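Local coordinates for protein carbonic anhydrase (Sordaria macrospora, PDB 4O1J) that probably catalyses the reversible hydration of carbon dioxide to hydrogencarbonate, as a zinc-dependent beta-class carbonic anhydrase that assembles as a tetramer, at residues A93-A98 with K172-N177; I162-V167 with R202-G207; P178-A183 with L189-V194. All coordinates share one frame; numbering follows the deposited sequence.

Interaction 1: A93-A98 with K172-N177; sequences AVIEYA and KVLMNN
I95 and L174 make the apolar part of this contact, meeting end to end between two helices. Methyl CD1 of I95 lies 3.6 Å from CD2 of L174, and the two side chains approach each other at a slant. CB of I95 points toward the other helix, and the extended chain (chi2 174°) carries CD1 across. L174 sets out along the flank of its helix, and only its branched end turns in. Long aliphatic residues suit such a place, because the CA atoms of this pair are still 9.1 Å apart. The helices belong to the alpha/beta fold of the beta-class carbonic anhydrases: L174 also rests on I54 of the central sheet, and I180 of helix 178-187 touches both I95 and L174.

The polar partner is N177, which follows helix 155-176 and precedes the next one. Its amide ND2 approaches CG2 of I95 at 4.3 Å, a van der Waals contact. With CG anti to the backbone N (chi1 -177°), its OD1 accepts from the backbone N of I180 and more weakly from that of T179. Asparagine fits this N-cap because its short side chain can accept from first-turn N-H groups, which lack a carbonyl partner within the helix.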
# COMPACT_ATOMS: atom_id res chain seq x y z
N ALA A 93 3.09 2.47 -9.76
CA ALA A 93 2.47 3.50 -10.59
C ALA A 93 3.52 4.28 -11.37
O ALA A 93 3.35 4.54 -12.57
CB ALA A 93 1.63 4.44 -9.73
N VAL A 94 4.62 4.63 -10.71
CA VAL A 94 5.69 5.39 -11.35
C VAL A 94 6.33 4.55 -12.44
O VAL A 94 6.58 5.03 -13.54
CB VAL A 94 6.78 5.85 -10.35
CG1 VAL A 94 7.89 6.57 -11.09
CG2 VAL A 94 6.18 6.75 -9.28
N ILE A 95 6.57 3.28 -12.12
CA ILE A 95 7.14 2.35 -13.09
C ILE A 95 6.22 2.17 -14.29
O ILE A 95 6.68 2.21 -15.44
CB ILE A 95 7.42 0.98 -12.47
CG1 ILE A 95 8.47 1.11 -11.35
CG2 ILE A 95 7.90 -0.00 -13.53
CD1 ILE A 95 8.68 -0.18 -10.59
N GLU A 96 4.93 1.98 -14.04
CA GLU A 96 3.99 1.79 -15.14
C GLU A 96 3.93 3.00 -16.04
O GLU A 96 3.94 2.87 -17.27
CB GLU A 96 2.58 1.48 -14.64
CG GLU A 96 2.16 0.03 -14.82
CD GLU A 96 0.86 -0.29 -14.12
OE1 GLU A 96 0.73 -1.40 -13.56
OE2 GLU A 96 -0.06 0.56 -14.15
N TYR A 97 3.88 4.19 -15.44
CA TYR A 97 3.78 5.41 -16.23
C TYR A 97 5.06 5.65 -17.02
O TYR A 97 5.02 6.07 -18.18
CB TYR A 97 3.49 6.62 -15.34
CG TYR A 97 2.95 7.80 -16.11
CD1 TYR A 97 1.59 7.92 -16.36
CD2 TYR A 97 3.80 8.79 -16.60
CE1 TYR A 97 1.08 9.00 -17.07
CE2 TYR A 97 3.30 9.87 -17.32
CZ TYR A 97 1.94 9.97 -17.55
OH TYR A 97 1.42 11.03 -18.26
N ALA A 98 6.20 5.35 -16.40
CA ALA A 98 7.50 5.57 -17.02
C ALA A 98 7.74 4.62 -18.19
O ALA A 98 8.25 5.02 -19.23
CB ALA A 98 8.61 5.43 -15.99
N LYS A 172 16.13 -7.57 -8.69
CA LYS A 172 15.39 -8.83 -8.92
C LYS A 172 13.87 -8.58 -9.01
O LYS A 172 13.20 -9.08 -9.94
CB LYS A 172 15.69 -9.84 -7.81
CG LYS A 172 17.13 -10.34 -7.84
CD LYS A 172 17.43 -11.24 -6.66
CE LYS A 172 18.92 -11.54 -6.56
NZ LYS A 172 19.25 -12.32 -5.34
N VAL A 173 13.35 -7.78 -8.08
CA VAL A 173 11.93 -7.44 -8.10
C VAL A 173 11.52 -6.70 -9.38
O VAL A 173 10.51 -7.04 -10.00
CB VAL A 173 11.55 -6.57 -6.88
CG1 VAL A 173 10.09 -6.12 -6.98
CG2 VAL A 173 11.78 -7.33 -5.59
N LEU A 174 12.32 -5.71 -9.79
CA LEU A 174 12.08 -4.97 -11.03
C LEU A 174 12.08 -5.90 -12.26
O LEU A 174 11.30 -5.71 -13.21
CB LEU A 174 13.15 -3.88 -11.22
CG LEU A 174 13.15 -2.70 -10.26
CD1 LEU A 174 14.37 -1.81 -10.48
CD2 LEU A 174 11.88 -1.89 -10.41
N MET A 175 12.96 -6.89 -12.23
CA MET A 175 13.12 -7.82 -13.33
C MET A 175 11.98 -8.82 -13.34
O MET A 175 11.76 -9.51 -14.35
CB MET A 175 14.46 -8.55 -13.24
CG MET A 175 15.69 -7.65 -13.31
SD MET A 175 16.08 -7.07 -14.97
CE MET A 175 16.83 -8.54 -15.68
N ASN A 176 11.25 -8.91 -12.24
CA ASN A 176 10.05 -9.76 -12.23
C ASN A 176 8.75 -8.99 -12.44
O ASN A 176 7.68 -9.58 -12.60
CB ASN A 176 9.99 -10.55 -10.93
CG ASN A 176 11.07 -11.62 -10.85
OD1 ASN A 176 11.52 -12.12 -11.89
ND2 ASN A 176 11.51 -11.93 -9.64
N ASN A 177 8.85 -7.67 -12.47
CA ASN A 177 7.73 -6.81 -12.82
C ASN A 177 7.27 -7.09 -14.25
O ASN A 177 8.09 -7.14 -15.16
CB ASN A 177 8.12 -5.35 -12.66
CG ASN A 177 6.98 -4.40 -12.95
OD1 ASN A 177 6.57 -4.23 -14.10
ND2 ASN A 177 6.48 -3.75 -11.91

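Interaction 2: I162-V167 with R202-G207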
# COMPACT_ATOMS: atom_id res chain seq x y z
N ILE A 162 25.00 -3.69 3.13
CA ILE A 162 23.57 -4.00 3.19
C ILE A 162 22.81 -3.12 2.19
O ILE A 162 21.83 -3.58 1.60
CB ILE A 162 23.01 -3.84 4.63
CG1 ILE A 162 21.57 -4.35 4.72
CG2 ILE A 162 22.99 -2.40 5.07
CD1 ILE A 162 21.39 -5.78 4.32
N ALA A 163 23.30 -1.90 1.93
CA ALA A 163 22.64 -1.04 0.94
C ALA A 163 22.80 -1.59 -0.49
O ALA A 163 21.86 -1.51 -1.31
CB ALA A 163 23.18 0.37 1.03
N GLN A 164 23.96 -2.17 -0.77
CA GLN A 164 24.21 -2.79 -2.08
C GLN A 164 23.39 -4.06 -2.29
O GLN A 164 22.89 -4.32 -3.40
CB GLN A 164 25.70 -3.11 -2.24
CG GLN A 164 26.60 -1.90 -2.13
CD GLN A 164 28.06 -2.27 -2.20
OE1 GLN A 164 28.45 -3.37 -1.80
NE2 GLN A 164 28.88 -1.37 -2.73
N LEU A 165 23.27 -4.86 -1.23
CA LEU A 165 22.46 -6.07 -1.31
C LEU A 165 21.02 -5.67 -1.53
O LEU A 165 20.26 -6.36 -2.23
CB LEU A 165 22.60 -6.91 -0.03
CG LEU A 165 23.96 -7.53 0.27
CD1 LEU A 165 23.96 -8.14 1.66
CD2 LEU A 165 24.31 -8.58 -0.77
N ASN A 166 20.64 -4.54 -0.94
CA ASN A 166 19.30 -4.00 -1.14
C ASN A 166 19.06 -3.60 -2.59
O ASN A 166 17.98 -3.87 -3.15
CB ASN A 166 19.08 -2.80 -0.22
CG ASN A 166 17.68 -2.23 -0.35
OD1 ASN A 166 16.70 -2.93 -0.10
ND2 ASN A 166 17.60 -0.96 -0.73
N VAL A 167 20.07 -3.00 -3.22
CA VAL A 167 19.95 -2.69 -4.64
C VAL A 167 19.77 -3.96 -5.46
O VAL A 167 18.94 -4.01 -6.37
CB VAL A 167 21.18 -1.94 -5.17
CG1 VAL A 167 21.08 -1.74 -6.69
CG2 VAL A 167 21.31 -0.61 -4.48
N ARG A 202 30.94 9.66 -6.79
CA ARG A 202 30.90 8.86 -8.01
C ARG A 202 29.85 7.74 -7.95
O ARG A 202 29.53 7.23 -6.87
CB ARG A 202 32.29 8.27 -8.31
CG ARG A 202 33.12 9.08 -9.32
CD ARG A 202 33.92 10.20 -8.66
NE ARG A 202 34.56 11.10 -9.63
CZ ARG A 202 35.48 12.01 -9.33
NH1 ARG A 202 35.99 12.78 -10.29
NH2 ARG A 202 35.90 12.16 -8.08
N ILE A 203 29.33 7.38 -9.11
CA ILE A 203 28.36 6.31 -9.24
C ILE A 203 28.99 5.13 -9.98
O ILE A 203 29.62 5.32 -11.02
CB ILE A 203 27.09 6.75 -10.01
CG1 ILE A 203 26.27 7.73 -9.17
CG2 ILE A 203 26.24 5.56 -10.38
CD1 ILE A 203 25.30 8.56 -10.00
N LYS A 204 28.85 3.93 -9.42
CA LYS A 204 29.40 2.74 -10.04
C LYS A 204 28.29 1.74 -10.34
O LYS A 204 27.22 1.80 -9.74
CB LYS A 204 30.45 2.10 -9.13
CG LYS A 204 29.94 1.75 -7.74
CD LYS A 204 30.95 0.91 -6.96
CE LYS A 204 30.57 0.82 -5.49
NZ LYS A 204 31.63 0.17 -4.66
N GLU A 205 28.54 0.85 -11.29
CA GLU A 205 27.59 -0.23 -11.57
C GLU A 205 27.82 -1.38 -10.61
O GLU A 205 28.96 -1.71 -10.30
CB GLU A 205 27.72 -0.70 -13.02
CG GLU A 205 27.46 0.38 -14.04
CD GLU A 205 27.64 -0.13 -15.45
OE1 GLU A 205 27.11 -1.22 -15.77
OE2 GLU A 205 28.29 0.58 -16.26
N LEU A 206 26.75 -2.02 -10.15
CA LEU A 206 26.90 -3.16 -9.25
C LEU A 206 26.97 -4.49 -9.99
O LEU A 206 27.30 -5.51 -9.41
CB LEU A 206 25.77 -3.19 -8.23
CG LEU A 206 25.87 -2.06 -7.20
CD1 LEU A 206 24.69 -2.09 -6.24
CD2 LEU A 206 27.19 -2.15 -6.44
N GLY A 207 26.65 -4.46 -11.28
CA GLY A 207 26.74 -5.64 -12.12
C GLY A 207 25.49 -6.49 -12.06
O GLY A 207 25.53 -7.69 -12.31
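V167 and L206 form the close-packed half of this contact between residues 162-167 of helix 155-176 and strand 202-206. Methyl CD1 of L206 sits against the branch point of the valine, 3.7 Å from both CB and CG1 of V167, and the two side chains cross at about a right angle. The same CD1 lies 4.0 Å from the backbone O of Q164, and the other methyl of L206, CD2, is 4.2 Å from NE2 of Q164. A beta-branched valine offers a compact surface on a helix, while the longer leucine bridges from an outermost strand of the chain's sheet to the helix packed on it; the segment axes are 10.4 Å apart and cross at -60°.

Toward solvent the contact loosens. The extended chains of Q164 and K204 cross near their ends, with NE2 of Q164 3.7 Å from NZ of K204, two donor groups that merely lie near each other. The oxygen OE1 of Q164 is turned to R161, from which it accepts a hydrogen bond.

Cohesion is therefore mainly van der Waals contact around L206. The polar ends of Q164 and K204 add no bond between the segments and form an edge where the lysine's charge can probably stay hydrated.

Interaction 3: P178-A183 with L189-V194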
# COMPACT_ATOMS: atom_id res chain seq x y z
N PRO A 178 5.96 -7.27 -14.45
CA PRO A 178 5.42 -7.64 -15.77
C PRO A 178 5.63 -6.57 -16.86
O PRO A 178 5.95 -6.91 -18.00
CB PRO A 178 3.92 -7.83 -15.51
CG PRO A 178 3.78 -7.91 -14.04
CD PRO A 178 4.89 -7.11 -13.46
N THR A 179 5.44 -5.30 -16.51
CA THR A 179 5.58 -4.22 -17.48
C THR A 179 7.03 -4.09 -17.94
O THR A 179 7.32 -3.87 -19.12
CB THR A 179 5.12 -2.88 -16.90
OG1 THR A 179 3.81 -3.02 -16.33
CG2 THR A 179 5.10 -1.81 -17.98
N ILE A 180 7.92 -4.26 -16.97
CA ILE A 180 9.35 -4.13 -17.22
C ILE A 180 9.78 -5.31 -18.06
O ILE A 180 10.52 -5.15 -19.03
CB ILE A 180 10.14 -4.08 -15.90
CG1 ILE A 180 9.94 -2.72 -15.22
CG2 ILE A 180 11.62 -4.33 -16.14
CD1 ILE A 180 10.59 -2.60 -13.87
N ARG A 181 9.26 -6.48 -17.72
CA ARG A 181 9.63 -7.73 -18.38
C ARG A 181 9.16 -7.76 -19.84
O ARG A 181 9.91 -8.18 -20.75
CB ARG A 181 9.02 -8.89 -17.59
CG ARG A 181 9.39 -10.27 -18.04
CD ARG A 181 8.74 -11.30 -17.13
NE ARG A 181 9.48 -11.52 -15.89
CZ ARG A 181 10.20 -12.62 -15.63
NH1 ARG A 181 10.27 -13.59 -16.54
NH2 ARG A 181 10.84 -12.75 -14.48
N GLU A 182 7.95 -7.26 -20.07
CA GLU A 182 7.44 -7.15 -21.43
C GLU A 182 8.26 -6.16 -22.23
O GLU A 182 8.71 -6.46 -23.34
CB GLU A 182 5.97 -6.74 -21.42
CG GLU A 182 5.03 -7.82 -20.92
CD GLU A 182 3.60 -7.32 -20.80
OE1 GLU A 182 2.75 -8.08 -20.28
OE2 GLU A 182 3.33 -6.18 -21.24
N ALA A 183 8.52 -5.00 -21.62
CA ALA A 183 9.25 -3.94 -22.31
C ALA A 183 10.67 -4.38 -22.65
O ALA A 183 11.25 -3.95 -23.65
CB ALA A 183 9.26 -2.68 -21.48
N LEU A 189 14.15 -2.68 -23.28
CA LEU A 189 14.27 -1.85 -22.09
C LEU A 189 15.45 -2.36 -21.27
O LEU A 189 15.65 -3.57 -21.15
CB LEU A 189 12.97 -1.87 -21.28
CG LEU A 189 13.01 -1.21 -19.90
CD1 LEU A 189 13.42 0.25 -20.01
CD2 LEU A 189 11.66 -1.31 -19.22
N GLU A 190 16.24 -1.45 -20.74
CA GLU A 190 17.40 -1.86 -19.95
C GLU A 190 17.22 -1.50 -18.48
O GLU A 190 16.59 -0.50 -18.15
CB GLU A 190 18.68 -1.24 -20.51
CG GLU A 190 19.03 -1.75 -21.89
CD GLU A 190 20.43 -1.36 -22.32
OE1 GLU A 190 21.39 -1.69 -21.60
OE2 GLU A 190 20.57 -0.73 -23.40
N VAL A 191 17.76 -2.35 -17.61
CA VAL A 191 17.67 -2.13 -16.18
C VAL A 191 19.06 -2.25 -15.56
O VAL A 191 19.81 -3.18 -15.84
CB VAL A 191 16.71 -3.14 -15.51
CG1 VAL A 191 16.56 -2.83 -14.02
CG2 VAL A 191 15.35 -3.11 -16.21
N HIS A 192 19.40 -1.28 -14.71
CA HIS A 192 20.74 -1.17 -14.15
C HIS A 192 20.69 -0.97 -12.64
O HIS A 192 19.90 -0.17 -12.12
CB HIS A 192 21.50 -0.01 -14.81
CG HIS A 192 21.25 0.11 -16.28
ND1 HIS A 192 21.95 -0.61 -17.22
CD2 HIS A 192 20.35 0.86 -16.97
CE1 HIS A 192 21.51 -0.31 -18.43
NE2 HIS A 192 20.54 0.58 -18.30
N GLY A 193 21.54 -1.70 -11.93
CA GLY A 193 21.70 -1.49 -10.50
C GLY A 193 22.97 -0.70 -10.27
O GLY A 193 24.05 -1.11 -10.68
N VAL A 194 22.84 0.47 -9.65
CA VAL A 194 24.02 1.29 -9.41
C VAL A 194 24.16 1.71 -7.95
O VAL A 194 23.23 1.57 -7.13
CB VAL A 194 24.02 2.57 -10.28
CG1 VAL A 194 23.90 2.22 -11.76
CG2 VAL A 194 22.91 3.51 -9.85
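L189 reaches back to A183 and I180 just before strand 190-197 begins, and it is held there by both its backbone and its side chain. Its backbone N donates to O of A183 over 3.2 Å, nearly straight at the hydrogen (167°). The donor stands above the carbonyl plane, 44° out of it. The side chain is placed by its first torsion: CG is anti to the backbone N (chi1 171°), and CD2 comes to 3.6 Å from CB of A183 and 4.0 Å from O of I180. A branched residue suits this buried place, since CB can lie beside the A183 carbonyl while a methyl reaches the helix surface.

A183 is the second main contributor. Its single methyl points toward L189, and a side chain this small lets the two backbones come close, with CA atoms 5.4 Å apart, so that the carbonyl and the N-H can meet.

I180, one helical turn earlier, extends the apolar patch. Its CG2, anti to the backbone N, faces CG2 of V191 at 3.9 Å, and these two side chains cross at about a right angle. Both residues are beta-branched; valine is well suited to a strand, where it presents a methyl without a long chain.

Helix 178-187 thus turns back into strand 190-197, a helix-to-strand connection of the alpha/beta fold. I180 also touches I107 of the adjoining strand 106-112, A183 packs on V99 of helix 89-100, and V191 meets I171 and M175 of helix 155-176.

Overall arrangement
Interactions 1 and 3 are close neighbours, with centres about 7 Å apart, joined through the step from helix 155-176 to helix 178-187: I95 CG2 lies 3.8 Å from I180 CD1. Interaction 2 uses the same long helix nearer its start, and its centre is about 18 Å from that of interaction 1 and 17 Å from that of interaction 3. It meets interaction 3 at the sheet, where strands 190-197 and 202-206 are neighbours and L206 N lies 2.9 Å from G193 O, a probable hydrogen bond. Interaction 2 approaches the active site, the side chain of V167 being about 10 Å from the zinc ion bound by C56, H112 and C115; interactions 1 and 3 lie away from it.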